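Local coordinates for DUF5624 domain-containing protein (Legionella pneumophila subsp. pneumophila, PDB 4JX2) that is of unknown function but is probably secreted, and combines alpha helices and beta sheet in a previously unseen way, at residues Met227-Met232 / Phe369-Leu373. Coordinates in Å, arbitrary orientation, origin at the centre of the assembly. Residues are numbered along the deposited sequence.
Sequences MIGTFM and FLMRL
Build both pieces as regular alpha helix and cross them nearly at right angles, 82° between N-to-C directions, with the short axes 10.9 Å apart at closest approach. Met-227, a selenomethionine, starts the interface: its CE lies 4.1 Å from Leu-373 CD2. Ile-228 sits at the crossing, its CA 6.8 Å from that of Phe-369. In the m,m rotamer it puts CG2 3.7 Å from Phe-369 CB, CG1 3.7 Å from Leu-370 CD2 and CD1 4.0 Å from Leu-373 CD2. This is an entirely apolar crossing of two helices far apart in sequence, 223-247 and 366-378; Phe-340 and Ile-343 of the second subunit pack onto Leu-373 and Leu-370, so the dimer partner borders it. One turn after Met-227, Phe-231 (chi1 m) brings CE2 to 3.7 Å from Leu-373 CD1, which the t,p rotamer of Leu-373 directs there. Selenomethionine Met-232 (m,m,t) extends CE over one face of the Phe-369 ring, a CH-pi contact 3.7 Å from the centroid, while Trp-391 of helix 386-398 meets Phe-369 edge-to-face.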
loop_
_atom_site.group_PDB
_atom_site.type_symbol
_atom_site.label_atom_id
_atom_site.label_comp_id
_atom_site.label_asym_id
_atom_site.label_seq_id
_atom_site.Cartn_x
_atom_site.Cartn_y
_atom_site.Cartn_z
HETATM N N MSE A 227 7.360 21.258 18.217
HETATM C CA MSE A 227 6.883 20.386 17.146
HETATM C C MSE A 227 6.026 19.260 17.684
HETATM O O MSE A 227 4.969 19.025 17.119
HETATM C CB MSE A 227 8.032 19.842 16.318
HETATM C CG MSE A 227 8.542 20.880 15.356
HETATM SE SE MSE A 227 9.773 20.181 14.099
HETATM C CE MSE A 227 11.417 20.002 15.262
ATOM N N ILE A 228 6.421 18.622 18.806
ATOM C CA ILE A 228 5.638 17.537 19.405
ATOM C C ILE A 228 4.322 18.103 19.991
ATOM O O ILE A 228 3.252 17.567 19.694
ATOM C CB ILE A 228 6.451 16.717 20.448
ATOM C CG1 ILE A 228 7.793 16.153 19.860
ATOM C CG2 ILE A 228 5.598 15.606 21.086
ATOM C CD1 ILE A 228 7.733 15.429 18.408
ATOM N N GLY A 229 4.415 19.196 20.756
ATOM C CA GLY A 229 3.263 19.836 21.380
ATOM C C GLY A 229 2.170 20.204 20.396
ATOM O O GLY A 229 1.004 19.861 20.591
ATOM N N THR A 230 2.556 20.860 19.297
ATOM C CA THR A 230 1.652 21.292 18.224
ATOM C C THR A 230 1.041 20.097 17.508
ATOM O O THR A 230 -0.160 20.125 17.261
ATOM C CB THR A 230 2.364 22.207 17.234
ATOM O OG1 THR A 230 3.593 21.599 16.820
ATOM C CG2 THR A 230 2.622 23.568 17.794
ATOM N N PHE A 231 1.841 19.052 17.192
ATOM C CA PHE A 231 1.341 17.838 16.544
ATOM C C PHE A 231 0.292 17.150 17.446
ATOM O O PHE A 231 -0.767 16.717 16.967
ATOM C CB PHE A 231 2.494 16.862 16.206
ATOM C CG PHE A 231 3.285 17.174 14.956
ATOM C CD1 PHE A 231 2.644 17.514 13.773
ATOM C CD2 PHE A 231 4.674 17.059 14.942
ATOM C CE1 PHE A 231 3.383 17.768 12.605
ATOM C CE2 PHE A 231 5.414 17.355 13.785
ATOM C CZ PHE A 231 4.761 17.684 12.619
HETATM N N MSE A 232 0.594 17.079 18.759
HETATM C CA MSE A 232 -0.281 16.528 19.790
HETATM C C MSE A 232 -1.637 17.239 19.818
HETATM O O MSE A 232 -2.663 16.584 19.964
HETATM C CB MSE A 232 0.372 16.663 21.178
HETATM C CG MSE A 232 1.416 15.630 21.470
HETATM SE SE MSE A 232 0.738 13.835 21.723
HETATM C CE MSE A 232 2.404 12.869 22.066
ATOM N N PHE A 369 9.076 10.678 21.119
ATOM C CA PHE A 369 8.352 11.381 20.066
ATOM C C PHE A 369 9.323 12.024 19.069
ATOM O O PHE A 369 9.074 11.978 17.856
ATOM C CB PHE A 369 7.391 12.391 20.705
ATOM C CG PHE A 369 6.404 11.666 21.599
ATOM C CD1 PHE A 369 5.426 10.834 21.054
ATOM C CD2 PHE A 369 6.513 11.739 22.980
ATOM C CE1 PHE A 369 4.572 10.103 21.875
ATOM C CE2 PHE A 369 5.637 11.031 23.805
ATOM C CZ PHE A 369 4.676 10.214 23.248
ATOM N N LEU A 370 10.471 12.512 19.560
ATOM C CA LEU A 370 11.517 13.066 18.693
ATOM C C LEU A 370 12.073 11.980 17.768
ATOM O O LEU A 370 12.226 12.223 16.567
ATOM C CB LEU A 370 12.642 13.716 19.518
ATOM C CG LEU A 370 12.256 14.959 20.328
ATOM C CD1 LEU A 370 13.453 15.613 20.842
ATOM C CD2 LEU A 370 11.499 15.977 19.479
HETATM N N MSE A 371 12.286 10.760 18.318
HETATM C CA MSE A 371 12.728 9.582 17.585
HETATM C C MSE A 371 11.692 9.199 16.512
HETATM O O MSE A 371 12.051 8.936 15.353
HETATM C CB MSE A 371 12.977 8.436 18.548
HETATM C CG MSE A 371 14.204 8.642 19.417
HETATM SE SE MSE A 371 14.572 7.025 20.434
HETATM C CE MSE A 371 13.800 7.436 21.983
ATOM N N ARG A 372 10.414 9.270 16.877
ATOM C CA ARG A 372 9.326 8.942 15.979
ATOM C C ARG A 372 9.148 10.035 14.914
ATOM O O ARG A 372 8.818 9.702 13.768
ATOM C CB ARG A 372 8.035 8.697 16.765
ATOM C CG ARG A 372 6.946 8.019 15.971
ATOM C CD ARG A 372 7.300 6.637 15.453
ATOM N NE ARG A 372 6.106 5.980 14.917
ATOM C CZ ARG A 372 5.234 5.318 15.664
ATOM N NH1 ARG A 372 5.436 5.183 16.966
ATOM N NH2 ARG A 372 4.161 4.771 15.112
ATOM N N LEU A 373 9.403 11.319 15.274
ATOM C CA LEU A 373 9.343 12.429 14.323
ATOM C C LEU A 373 10.400 12.243 13.229
ATOM O O LEU A 373 10.070 12.390 12.045
ATOM C CB LEU A 373 9.547 13.769 15.046
ATOM C CG LEU A 373 9.663 15.053 14.208
ATOM C CD1 LEU A 373 8.420 15.284 13.329
ATOM C CD2 LEU A 373 9.892 16.236 15.097
#